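Side-chain contacts in glutathione S-transferase (Bombyx mori, PDB 3AY8), which probably catalyses the transfer of glutathione to electrophilic substrates, as glutathione transferases generally do, and works as a homodimer: residues G17-A22 against I29-V34; R112-P117 against V173-S178; A165-I170 against Q184-D189. All blocks are in the same frame, centred on the assembly; numbering follows the deposited sequence.

Contact 1 (G17-A22 against I29-V34); sequences GALLAA and IQIEIV
In the beta-alpha-beta unit formed by strand 5-8, helix 13-25 and strand 30-33, L19 and A22 of the helix rest on I29, just before the second strand, and I31 within it. The contact consists wholly of methyl and methylene groups. L19 does most of the work from the helix side. Its CG stands anti to the backbone N (chi1 -179°), which carries the forked end down to the strand and brings CD1 against the end of I31 and close to that of I29. CD1 of L19 lies 3.6 Å from CD1 of I31, and the second branch, CD2, reaches the same I31 methyl at 4.0 Å. Both methyls of the fork thus touch one isoleucine tip. The two side chains cross at about a right angle.

One turn along, A22 turns its single methyl to I29. In the conformer given here, A22 CB is 3.6 Å from I29 CD1 and 3.9 Å from I29 CG1, and the small residue lets the loop leading into the strand come close to the helix. The 3.4 Å approach of L19 CD1 to I29 CD1 is tighter than usual and doubtful. I29 was modelled in two conformers and its deposited chi1 is nearly eclipsed, a caution that covers the A22 pair too.

L19 also touches L6 and H8 of strand 5-8 and so bridges the two parallel strands. Backbone hydrogen bonds of Q30 and E32 to that strand hold the second strand in place, while the same A22 methyl also touches L75 of helix 68-79. Branched aliphatics over the sheet and alanine near a neighbouring helix suit these places. A helix packed across two parallel strands in this way is characteristic of the beta-alpha-beta half of the thioredoxin-like fold in the glutathione transferase N-terminal domain.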
ATOM      1  N   GLY A  17       3.513  -5.491  12.444  1.00 21.73           N
ATOM      2  CA  GLY A  17       4.377  -5.793  11.294  1.00 21.70           C
ATOM      3  C   GLY A  17       5.713  -5.069  11.350  1.00 21.88           C
ATOM      4  O   GLY A  17       6.753  -5.625  10.979  1.00 21.89           O
ATOM      5  N   ALA A  18       5.684  -3.823  11.801  1.00 22.01           N
ATOM      6  CA  ALA A  18       6.916  -3.048  11.998  1.00 22.17           C
ATOM      7  C   ALA A  18       7.791  -3.663  13.098  1.00 22.44           C
ATOM      8  O   ALA A  18       9.013  -3.788  12.926  1.00 22.74           O
ATOM      9  CB  ALA A  18       6.583  -1.590  12.322  1.00 22.21           C
ATOM     10  N   LEU A  19       7.178  -4.060  14.218  1.00 22.13           N
ATOM     11  CA  LEU A  19       7.946  -4.683  15.316  1.00 22.84           C
ATOM     12  C   LEU A  19       8.509  -6.042  14.909  1.00 22.98           C
ATOM     13  O   LEU A  19       9.682  -6.355  15.175  1.00 23.66           O
ATOM     14  CB  LEU A  19       7.117  -4.768  16.610  1.00 22.11           C
ATOM     15  CG  LEU A  19       7.811  -5.375  17.844  1.00 23.51           C
ATOM     16  CD1 LEU A  19       9.109  -4.670  18.217  1.00 22.35           C
ATOM     17  CD2 LEU A  19       6.865  -5.429  19.055  1.00 23.76           C
ATOM     18  N   LEU A  20       7.692  -6.844  14.228  1.00 22.98           N
ATOM     19  CA  LEU A  20       8.155  -8.128  13.720  1.00 22.98           C
ATOM     20  C   LEU A  20       9.393  -7.990  12.837  1.00 23.55           C
ATOM     21  O   LEU A  20      10.273  -8.853  12.866  1.00 23.53           O
ATOM     22  CB  LEU A  20       7.037  -8.838  12.948  1.00 22.71           C
ATOM     23  CG  LEU A  20       6.013  -9.667  13.744  1.00 23.24           C
ATOM     24  CD1 LEU A  20       4.802  -9.976  12.872  1.00 20.86           C
ATOM     25  CD2 LEU A  20       6.620 -10.976  14.285  1.00 18.84           C
ATOM     26  N   ALA A  21       9.440  -6.932  12.024  1.00 23.84           N
ATOM     27  CA  ALA A  21      10.612  -6.670  11.177  1.00 24.98           C
ATOM     28  C   ALA A  21      11.834  -6.365  12.049  1.00 25.59           C
ATOM     29  O   ALA A  21      12.920  -6.879  11.793  1.00 25.45           O
ATOM     30  CB  ALA A  21      10.347  -5.512  10.218  1.00 24.19           C
ATOM     31  N   ALA A  22      11.650  -5.521  13.059  1.00 26.47           N
ATOM     32  CA  ALA A  22      12.729  -5.226  14.016  1.00 28.12           C
ATOM     33  C   ALA A  22      13.224  -6.520  14.694  1.00 28.51           C
ATOM     34  O   ALA A  22      14.427  -6.736  14.792  1.00 28.71           O
ATOM     35  CB  ALA A  22      12.274  -4.200  15.052  1.00 27.68           C
ATOM     36  N   ILE A  29      15.564  -2.364  20.232  1.00 36.47           N
ATOM     37  CA  ILE A  29      14.699  -1.195  20.051  0.60 36.03           C
ATOM     38  C   ILE A  29      13.926  -0.908  21.307  1.00 35.29           C
ATOM     39  O   ILE A  29      13.418  -1.833  21.958  1.00 35.53           O
ATOM     40  CB  ILE A  29      13.585  -1.412  19.001  0.60 35.97           C
ATOM     41  CG1 ILE A  29      13.600  -2.821  18.428  0.60 36.48           C
ATOM     42  CG2 ILE A  29      13.571  -0.287  17.974  0.60 36.57           C
ATOM     43  CD1 ILE A  29      12.266  -3.473  18.553  0.60 36.07           C
ATOM     44  N   GLN A  30      13.825   0.373  21.642  1.00 34.82           N
ATOM     45  CA  GLN A  30      12.929   0.823  22.700  0.60 34.79           C
ATOM     46  C   GLN A  30      11.512   0.798  22.156  1.00 34.39           C
ATOM     47  O   GLN A  30      11.269   1.228  21.019  1.00 33.91           O
ATOM     48  CB  GLN A  30      13.253   2.249  23.137  0.60 34.91           C
ATOM     49  CG  GLN A  30      14.381   2.390  24.143  0.60 36.95           C
ATOM     50  CD  GLN A  30      14.466   3.802  24.723  0.60 37.96           C
ATOM     51  OE1 GLN A  30      13.449   4.426  25.043  0.60 39.52           O
ATOM     52  NE2 GLN A  30      15.681   4.307  24.857  0.60 39.41           N
ATOM     53  N   ILE A  31      10.585   0.300  22.959  1.00 33.49           N
ATOM     54  CA  ILE A  31       9.204   0.199  22.544  1.00 32.97           C
ATOM     55  C   ILE A  31       8.361   1.025  23.487  1.00 33.22           C
ATOM     56  O   ILE A  31       8.262   0.721  24.684  1.00 32.45           O
ATOM     57  CB  ILE A  31       8.700  -1.264  22.527  1.00 33.10           C
ATOM     58  CG1 ILE A  31       9.523  -2.113  21.547  1.00 33.00           C
ATOM     59  CG2 ILE A  31       7.192  -1.316  22.182  1.00 31.93           C
ATOM     60  CD1 ILE A  31       9.244  -3.583  21.633  1.00 32.07           C
ATOM     61  N   GLU A  32       7.796   2.094  22.950  1.00 33.16           N
ATOM     62  CA  GLU A  32       6.857   2.919  23.692  0.60 33.79           C
ATOM     63  C   GLU A  32       5.442   2.509  23.302  1.00 33.84           C
ATOM     64  O   GLU A  32       5.040   2.704  22.157  1.00 33.52           O
ATOM     65  CB  GLU A  32       7.087   4.392  23.366  0.60 33.85           C
ATOM     66  CG  GLU A  32       6.152   5.334  24.098  0.60 35.59           C
ATOM     67  CD  GLU A  32       6.776   5.910  25.344  0.60 37.49           C
ATOM     68  OE1 GLU A  32       7.600   6.841  25.217  0.60 38.58           O
ATOM     69  OE2 GLU A  32       6.441   5.432  26.447  0.60 38.81           O
ATOM     70  N   ILE A  33       4.702   1.934  24.251  1.00 34.31           N
ATOM     71  CA  ILE A  33       3.339   1.492  24.011  1.00 35.52           C
ATOM     72  C   ILE A  33       2.420   2.707  23.940  1.00 37.27           C
ATOM     73  O   ILE A  33       2.436   3.566  24.825  1.00 37.68           O
ATOM     74  CB  ILE A  33       2.850   0.478  25.084  1.00 35.38           C
ATOM     75  CG1 ILE A  33       3.750  -0.777  25.121  1.00 34.97           C
ATOM     76  CG2 ILE A  33       1.380   0.109  24.864  1.00 34.82           C
ATOM     77  CD1 ILE A  33       3.799  -1.584  23.779  1.00 33.32           C
ATOM     78  N   VAL A  34       1.643   2.781  22.865  1.00 38.76           N
ATOM     79  CA  VAL A  34       0.727   3.890  22.623  1.00 40.34           C
ATOM     80  C   VAL A  34      -0.668   3.287  22.528  1.00 41.73           C
ATOM     81  O   VAL A  34      -0.996   2.615  21.551  1.00 41.53           O
ATOM     82  CB  VAL A  34       1.103   4.662  21.316  1.00 40.21           C
ATOM     83  CG1 VAL A  34       0.134   5.811  21.041  1.00 40.33           C
ATOM     84  CG2 VAL A  34       2.532   5.195  21.393  1.00 40.29           C
TER

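Contact 2 (R112-P117 against V173-S178); sequences RAICFP and VGWDIS
C115 presents its thiol to a hydrocarbon: SG lies 3.9 Å from CG2 of V173, and no hydrogen bond joins the two segments. SG is anti to the carbonyl carbon of C115 (chi1 -60°), an orientation that leads the sulfur off helix 90-120 toward the last turn of helix 158-173. Compact and polarisable, cysteine fits among apolar neighbours here, with F206 and V210 of helix 196-213 touching both C115 and V173.

The other meeting is between I114 and W175, whose side chains approach from opposite directions. CD1 of I114 ends 3.7 Å from CH2 and 4.0 Å from CZ3, at the far end of the six-membered ring of W175, and comes to it obliquely. L134 and L138 of helix 128-147 also pack on the indole.

Between V173 and W175 the chain leaves the helix through G174, whose backbone angles (phi 110°, psi 102°) are ones that glycine, lacking a beta carbon, adopts without strain. Farther on, D176 closes an Asx turn: its OD1 accepts from S178 N at 3.0 Å and, through its syn lone pair, from S178 OG at 2.7 Å. D176 and S178, both exposed, thus pair with each other, while the join to helix 90-120 relies on dispersion and the exclusion of water, forces that depend on close fit rather than on bond direction.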
ATOM      1  N   ARG A 112      -9.305  -4.517   7.310  1.00 26.67           N
ATOM      2  CA  ARG A 112      -9.780  -3.290   7.925  1.00 28.10           C
ATOM      3  C   ARG A 112     -11.234  -2.931   7.533  1.00 27.31           C
ATOM      4  O   ARG A 112     -12.003  -2.483   8.379  1.00 26.82           O
ATOM      5  CB  ARG A 112      -8.842  -2.160   7.550  1.00 28.23           C
ATOM      6  CG  ARG A 112      -8.821  -1.053   8.540  1.00 33.10           C
ATOM      7  CD  ARG A 112      -8.000   0.117   8.000  1.00 38.50           C
ATOM      8  NE  ARG A 112      -7.789   1.108   9.049  1.00 43.73           N
ATOM      9  CZ  ARG A 112      -8.469   2.246   9.166  1.00 46.91           C
ATOM     10  NH1 ARG A 112      -8.192   3.075  10.170  1.00 48.81           N
ATOM     11  NH2 ARG A 112      -9.412   2.573   8.281  1.00 47.18           N
ATOM     12  N   ALA A 113     -11.586  -3.129   6.262  1.00 27.00           N
ATOM     13  CA  ALA A 113     -12.959  -2.890   5.772  1.00 27.92           C
ATOM     14  C   ALA A 113     -13.995  -3.687   6.564  1.00 27.98           C
ATOM     15  O   ALA A 113     -15.109  -3.221   6.790  1.00 28.09           O
ATOM     16  CB  ALA A 113     -13.068  -3.205   4.290  1.00 27.63           C
ATOM     17  N   ILE A 114     -13.605  -4.878   6.998  1.00 28.29           N
ATOM     18  CA  ILE A 114     -14.445  -5.714   7.860  1.00 28.92           C
ATOM     19  C   ILE A 114     -14.391  -5.274   9.329  1.00 29.69           C
ATOM     20  O   ILE A 114     -15.433  -5.048   9.958  1.00 30.04           O
ATOM     21  CB  ILE A 114     -14.043  -7.200   7.729  1.00 28.96           C
ATOM     22  CG1 ILE A 114     -14.406  -7.716   6.334  1.00 28.56           C
ATOM     23  CG2 ILE A 114     -14.689  -8.080   8.845  1.00 28.26           C
ATOM     24  CD1 ILE A 114     -13.563  -8.912   5.881  1.00 30.00           C
ATOM     25  N   CYS A 115     -13.183  -5.124   9.867  1.00 29.91           N
ATOM     26  CA  CYS A 115     -13.017  -4.960  11.316  1.00 31.00           C
ATOM     27  C   CYS A 115     -13.240  -3.559  11.881  1.00 31.61           C
ATOM     28  O   CYS A 115     -13.756  -3.430  12.988  1.00 31.82           O
ATOM     29  CB  CYS A 115     -11.665  -5.502  11.778  1.00 30.52           C
ATOM     30  SG  CYS A 115     -11.457  -7.255  11.431  1.00 30.52           S
ATOM     31  N   PHE A 116     -12.844  -2.526  11.143  1.00 32.60           N
ATOM     32  CA  PHE A 116     -12.974  -1.150  11.623  1.00 33.62           C
ATOM     33  C   PHE A 116     -14.430  -0.740  11.920  1.00 33.93           C
ATOM     34  O   PHE A 116     -14.699  -0.123  12.955  1.00 34.11           O
ATOM     35  CB  PHE A 116     -12.324  -0.170  10.640  1.00 33.97           C
ATOM     36  CG  PHE A 116     -12.377   1.267  11.086  1.00 36.16           C
ATOM     37  CD1 PHE A 116     -11.299   1.836  11.772  1.00 37.74           C
ATOM     38  CD2 PHE A 116     -13.497   2.055  10.817  1.00 37.66           C
ATOM     39  CE1 PHE A 116     -11.338   3.164  12.188  1.00 38.32           C
ATOM     40  CE2 PHE A 116     -13.552   3.387  11.237  1.00 38.41           C
ATOM     41  CZ  PHE A 116     -12.468   3.942  11.921  1.00 39.32           C
ATOM     42  N   PRO A 117     -15.374  -1.053  11.012  1.00 34.10           N
ATOM     43  CA  PRO A 117     -16.746  -0.652  11.321  1.00 34.20           C
ATOM     44  C   PRO A 117     -17.350  -1.435  12.483  1.00 34.73           C
ATOM     45  O   PRO A 117     -18.248  -0.921  13.163  1.00 34.85           O
ATOM     46  CB  PRO A 117     -17.497  -0.958  10.022  1.00 34.08           C
ATOM     47  CG  PRO A 117     -16.435  -0.900   8.966  1.00 34.08           C
ATOM     48  CD  PRO A 117     -15.255  -1.518   9.617  1.00 33.97           C
ATOM     49  N   VAL A 173      -9.658 -12.989  14.662  1.00 28.25           N
ATOM     50  CA  VAL A 173     -11.089 -12.696  14.578  1.00 29.18           C
ATOM     51  C   VAL A 173     -11.850 -14.005  14.322  1.00 30.40           C
ATOM     52  O   VAL A 173     -12.944 -14.207  14.838  1.00 30.99           O
ATOM     53  CB  VAL A 173     -11.416 -11.650  13.468  1.00 29.00           C
ATOM     54  CG1 VAL A 173     -12.925 -11.437  13.340  1.00 29.79           C
ATOM     55  CG2 VAL A 173     -10.748 -10.306  13.772  1.00 27.56           C
ATOM     56  N   GLY A 174     -11.239 -14.905  13.557  1.00 30.88           N
ATOM     57  CA  GLY A 174     -11.893 -16.140  13.151  1.00 32.07           C
ATOM     58  C   GLY A 174     -12.187 -16.055  11.665  1.00 32.23           C
ATOM     59  O   GLY A 174     -13.127 -15.373  11.235  1.00 33.45           O
ATOM     60  N   TRP A 175     -11.363 -16.719  10.874  1.00 31.83           N
ATOM     61  CA  TRP A 175     -11.581 -16.783   9.441  1.00 31.21           C
ATOM     62  C   TRP A 175     -11.333 -18.220   9.018  1.00 31.49           C
ATOM     63  O   TRP A 175     -10.401 -18.861   9.511  1.00 32.08           O
ATOM     64  CB  TRP A 175     -10.655 -15.828   8.689  1.00 29.91           C
ATOM     65  CG  TRP A 175     -11.230 -15.400   7.377  1.00 28.62           C
ATOM     66  CD1 TRP A 175     -10.943 -15.916   6.148  1.00 27.75           C
ATOM     67  CD2 TRP A 175     -12.215 -14.375   7.163  1.00 26.44           C
ATOM     68  NE1 TRP A 175     -11.682 -15.272   5.179  1.00 26.95           N
ATOM     69  CE2 TRP A 175     -12.471 -14.324   5.774  1.00 26.87           C
ATOM     70  CE3 TRP A 175     -12.897 -13.491   8.011  1.00 25.04           C
ATOM     71  CZ2 TRP A 175     -13.387 -13.417   5.207  1.00 25.40           C
ATOM     72  CZ3 TRP A 175     -13.811 -12.595   7.455  1.00 25.24           C
ATOM     73  CH2 TRP A 175     -14.044 -12.563   6.063  1.00 23.99           C
ATOM     74  N   ASP A 176     -12.187 -18.709   8.129  1.00 31.35           N
ATOM     75  CA  ASP A 176     -12.081 -20.050   7.556  1.00 31.88           C
ATOM     76  C   ASP A 176     -11.155 -19.967   6.338  1.00 31.07           C
ATOM     77  O   ASP A 176     -11.526 -19.417   5.306  1.00 31.66           O
ATOM     78  CB  ASP A 176     -13.501 -20.556   7.183  1.00 32.23           C
ATOM     79  CG  ASP A 176     -13.499 -21.859   6.361  1.00 35.08           C
ATOM     80  OD1 ASP A 176     -12.468 -22.568   6.324  1.00 35.17           O
ATOM     81  OD2 ASP A 176     -14.564 -22.162   5.741  1.00 37.09           O
ATOM     82  N   ILE A 177      -9.944 -20.500   6.483  1.00 30.34           N
ATOM     83  CA  ILE A 177      -8.969 -20.574   5.389  1.00 29.57           C
ATOM     84  C   ILE A 177      -8.744 -22.033   4.906  1.00 29.92           C
ATOM     85  O   ILE A 177      -7.731 -22.340   4.277  1.00 28.81           O
ATOM     86  CB  ILE A 177      -7.604 -19.887   5.764  1.00 29.38           C
ATOM     87  CG1 ILE A 177      -6.942 -20.574   6.968  1.00 29.10           C
ATOM     88  CG2 ILE A 177      -7.787 -18.368   6.010  1.00 28.65           C
ATOM     89  CD1 ILE A 177      -5.469 -20.254   7.121  1.00 28.88           C
ATOM     90  N   SER A 178      -9.704 -22.922   5.188  1.00 30.10           N
ATOM     91  CA  SER A 178      -9.618 -24.326   4.739  1.00 30.39           C
ATOM     92  C   SER A 178      -9.435 -24.425   3.221  1.00 30.37           C
ATOM     93  O   SER A 178      -8.806 -25.361   2.729  1.00 31.07           O
ATOM     94  CB  SER A 178     -10.850 -25.126   5.183  1.00 30.93           C
ATOM     95  OG  SER A 178     -12.036 -24.616   4.588  1.00 30.07           O
TER

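Contact 3 (A165-I170 against Q184-D189); sequences ASMSSI and QRWIKD
The indole of W186 meets M167 along its edge: M167 CB lies in the ring plane and CG close to it, off the six-membered ring. CG is 3.7 Å from CZ3 and 4.0 Å from CH2 of W186, while M167 CB stands 3.9 Å from CZ3. The bend of M167 at chi2 (-53°) turns SD away from the indole, so its methylenes rather than its sulfur face the ring; a flexible thioether chain can curl in this way, and it also touches L107, L138 and L141 of neighbouring helices. I187, displaced to one side of the ring plane near the same rim, extends CD1 to within 4.2 Å of M167 CB, a looser contact and a tentative one, since I187 was modelled in two conformers.

Tryptophan suits its place by combining a broad apolar ring with one polar atom: NE1 is hydrogen-bonded to OD1 of D160, in the first turn of helix 158-173, so W186 is tied to that helix at two levels.

Two residues before M167, the carbonyl O of A165 accepts from S169 OG at 2.6 Å, in the carbonyl plane, and from R16 NH2 of helix 13-25. S169 OG is itself hydrogen-bonded to R16 NH1, so this small polar cluster fastens the helix to the N-terminal domain. Helix 181-190 laid against a buried central helix is part of the all-helical C-terminal domain of the glutathione transferase fold.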
ATOM      1  N   ALA A 165       1.619 -10.288  10.117  1.00 22.62           N
ATOM      2  CA  ALA A 165       0.918  -9.370  11.024  1.00 22.61           C
ATOM      3  C   ALA A 165      -0.534  -9.165  10.588  1.00 22.73           C
ATOM      4  O   ALA A 165      -1.459  -9.158  11.420  1.00 22.40           O
ATOM      5  CB  ALA A 165       1.656  -8.025  11.122  1.00 22.25           C
ATOM      6  N   SER A 166      -0.733  -9.017   9.278  1.00 22.49           N
ATOM      7  CA  SER A 166      -2.076  -8.878   8.721  1.00 22.47           C
ATOM      8  C   SER A 166      -2.916 -10.155   8.916  1.00 22.62           C
ATOM      9  O   SER A 166      -4.018 -10.104   9.491  1.00 21.70           O
ATOM     10  CB  SER A 166      -1.991  -8.521   7.235  1.00 22.58           C
ATOM     11  OG  SER A 166      -1.490  -7.202   7.050  1.00 22.46           O
ATOM     12  N   MET A 167      -2.390 -11.284   8.438  1.00 22.40           N
ATOM     13  CA  MET A 167      -3.095 -12.576   8.498  1.00 23.40           C
ATOM     14  C   MET A 167      -3.420 -13.018   9.927  1.00 22.85           C
ATOM     15  O   MET A 167      -4.501 -13.527  10.189  1.00 23.37           O
ATOM     16  CB  MET A 167      -2.279 -13.680   7.799  1.00 23.02           C
ATOM     17  CG  MET A 167      -2.350 -13.645   6.291  1.00 25.50           C
ATOM     18  SD  MET A 167      -4.038 -13.633   5.654  1.00 26.28           S
ATOM     19  CE  MET A 167      -4.783 -15.102   6.402  1.00 23.56           C
ATOM     20  N   SER A 168      -2.488 -12.818  10.849  1.00 23.22           N
ATOM     21  CA  SER A 168      -2.739 -13.170  12.257  1.00 23.32           C
ATOM     22  C   SER A 168      -3.906 -12.362  12.840  1.00 23.87           C
ATOM     23  O   SER A 168      -4.657 -12.865  13.684  1.00 24.47           O
ATOM     24  CB  SER A 168      -1.462 -13.028  13.098  1.00 23.53           C
ATOM     25  OG  SER A 168      -0.995 -11.689  13.124  1.00 21.30           O
ATOM     26  N   SER A 169      -4.076 -11.130  12.360  1.00 24.03           N
ATOM     27  CA  SER A 169      -5.181 -10.266  12.767  1.00 24.65           C
ATOM     28  C   SER A 169      -6.561 -10.847  12.409  1.00 24.94           C
ATOM     29  O   SER A 169      -7.431 -10.968  13.281  1.00 24.94           O
ATOM     30  CB  SER A 169      -5.020  -8.881  12.135  1.00 25.17           C
ATOM     31  OG  SER A 169      -3.734  -8.354  12.420  1.00 26.41           O
ATOM     32  N   ILE A 170      -6.762 -11.220  11.138  1.00 24.31           N
ATOM     33  CA  ILE A 170      -8.055 -11.751  10.725  1.00 23.83           C
ATOM     34  C   ILE A 170      -8.258 -13.179  11.267  1.00 24.28           C
ATOM     35  O   ILE A 170      -9.371 -13.542  11.651  1.00 23.95           O
ATOM     36  CB  ILE A 170      -8.282 -11.655   9.182  1.00 23.54           C
ATOM     37  CG1 ILE A 170      -9.779 -11.769   8.828  1.00 23.14           C
ATOM     38  CG2 ILE A 170      -7.420 -12.687   8.416  1.00 22.44           C
ATOM     39  CD1 ILE A 170     -10.687 -10.624   9.375  1.00 22.80           C
ATOM     40  N   GLN A 184      -2.312 -22.069   5.189  1.00 30.08           N
ATOM     41  CA  GLN A 184      -2.288 -22.924   6.393  1.00 30.83           C
ATOM     42  C   GLN A 184      -0.879 -23.413   6.714  1.00 30.52           C
ATOM     43  O   GLN A 184      -0.457 -23.376   7.863  1.00 30.52           O
ATOM     44  CB  GLN A 184      -3.243 -24.118   6.249  1.00 31.28           C
ATOM     45  CG  GLN A 184      -4.712 -23.724   6.225  1.00 32.32           C
ATOM     46  CD  GLN A 184      -5.632 -24.914   6.098  1.00 34.59           C
ATOM     47  OE1 GLN A 184      -5.543 -25.687   5.144  1.00 36.41           O
ATOM     48  NE2 GLN A 184      -6.539 -25.055   7.048  1.00 34.55           N
ATOM     49  N   ARG A 185      -0.147 -23.842   5.687  1.00 30.51           N
ATOM     50  CA  ARG A 185       1.242 -24.280   5.844  1.00 30.17           C
ATOM     51  C   ARG A 185       2.134 -23.117   6.309  1.00 29.91           C
ATOM     52  O   ARG A 185       2.924 -23.240   7.255  1.00 29.15           O
ATOM     53  CB  ARG A 185       1.769 -24.820   4.512  1.00 30.43           C
ATOM     54  CG  ARG A 185       3.258 -25.231   4.538  1.00 31.11           C
ATOM     55  CD  ARG A 185       3.865 -25.293   3.136  1.00 32.44           C
ATOM     56  NE  ARG A 185       4.235 -23.966   2.629  1.00 34.06           N
ATOM     57  CZ  ARG A 185       3.838 -23.441   1.469  1.00 33.63           C
ATOM     58  NH1 ARG A 185       3.034 -24.122   0.652  1.00 33.18           N
ATOM     59  NH2 ARG A 185       4.253 -22.225   1.116  1.00 30.72           N
ATOM     60  N   TRP A 186       2.009 -21.991   5.620  1.00 29.24           N
ATOM     61  CA  TRP A 186       2.870 -20.841   5.859  1.00 28.78           C
ATOM     62  C   TRP A 186       2.655 -20.247   7.252  1.00 28.71           C
ATOM     63  O   TRP A 186       3.616 -19.832   7.899  1.00 28.75           O
ATOM     64  CB  TRP A 186       2.651 -19.815   4.740  1.00 28.53           C
ATOM     65  CG  TRP A 186       3.145 -18.427   4.989  1.00 27.68           C
ATOM     66  CD1 TRP A 186       4.402 -17.958   4.777  1.00 27.28           C
ATOM     67  CD2 TRP A 186       2.369 -17.310   5.455  1.00 27.23           C
ATOM     68  NE1 TRP A 186       4.467 -16.616   5.087  1.00 26.87           N
ATOM     69  CE2 TRP A 186       3.232 -16.194   5.504  1.00 26.99           C
ATOM     70  CE3 TRP A 186       1.027 -17.149   5.832  1.00 27.93           C
ATOM     71  CZ2 TRP A 186       2.805 -14.929   5.926  1.00 26.89           C
ATOM     72  CZ3 TRP A 186       0.595 -15.896   6.245  1.00 27.52           C
ATOM     73  CH2 TRP A 186       1.488 -14.798   6.296  1.00 27.90           C
ATOM     74  N   ILE A 187       1.407 -20.228   7.715  0.50 28.94           N
ATOM     75  CA  ILE A 187       1.080 -19.615   9.005  0.50 29.57           C
ATOM     76  C   ILE A 187       1.673 -20.385  10.198  0.50 30.19           C
ATOM     77  O   ILE A 187       1.991 -19.789  11.227  0.50 30.07           O
ATOM     78  CB  ILE A 187      -0.445 -19.367   9.169  0.50 29.51           C
ATOM     79  CG1 ILE A 187      -0.710 -18.351  10.283  0.50 29.31           C
ATOM     80  CG2 ILE A 187      -1.201 -20.662   9.406  0.50 29.86           C
ATOM     81  CD1 ILE A 187      -0.526 -16.912   9.841  0.50 29.45           C
ATOM     82  N   LYS A 188       1.840 -21.700  10.043  1.00 30.79           N
ATOM     83  CA  LYS A 188       2.590 -22.518  11.011  1.00 31.72           C
ATOM     84  C   LYS A 188       4.082 -22.210  10.939  1.00 31.17           C
ATOM     85  O   LYS A 188       4.744 -22.142  11.963  1.00 31.43           O
ATOM     86  CB  LYS A 188       2.385 -24.007  10.750  1.00 32.46           C
ATOM     87  CG  LYS A 188       0.960 -24.479  10.842  1.00 34.76           C
ATOM     88  CD  LYS A 188       0.890 -25.920  10.359  1.00 40.58           C
ATOM     89  CE  LYS A 188      -0.538 -26.453  10.401  1.00 43.27           C
ATOM     90  NZ  LYS A 188      -0.664 -27.609   9.474  1.00 45.87           N
ATOM     91  N   ASP A 189       4.615 -22.026   9.734  1.00 31.04           N
ATOM     92  CA  ASP A 189       6.014 -21.604   9.597  1.00 30.91           C
ATOM     93  C   ASP A 189       6.269 -20.219  10.203  1.00 30.53           C
ATOM     94  O   ASP A 189       7.352 -19.967  10.737  1.00 30.25           O
ATOM     95  CB  ASP A 189       6.463 -21.633   8.142  1.00 31.53           C
ATOM     96  CG  ASP A 189       6.788 -23.037   7.660  1.00 33.23           C
ATOM     97  OD1 ASP A 189       7.126 -23.901   8.499  1.00 34.26           O
ATOM     98  OD2 ASP A 189       6.680 -23.277   6.443  1.00 33.24           O
TER

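In the fold
Contact 1 belongs to the thioredoxin-like N-terminal domain, whereas contacts 2 and 3 share the helical C-terminal domain. Contact 1 closes first along the chain; the segments of the other two then alternate. Helix 158-173 is the main link. Near its middle, A165 of contact 3 packs on G17 and L20 of contact 1, although the centres are about 19 Å apart. Toward its end, I170 touches W175 and C115 of contact 2, whose centre lies about 13 Å from that of contact 3; I177 and S178 also pack on Q184. Contacts 1 and 2, with centres about 24 Å apart, do not touch; the helix shared by contacts 2 and 3 reaches the N-terminal domain at A165.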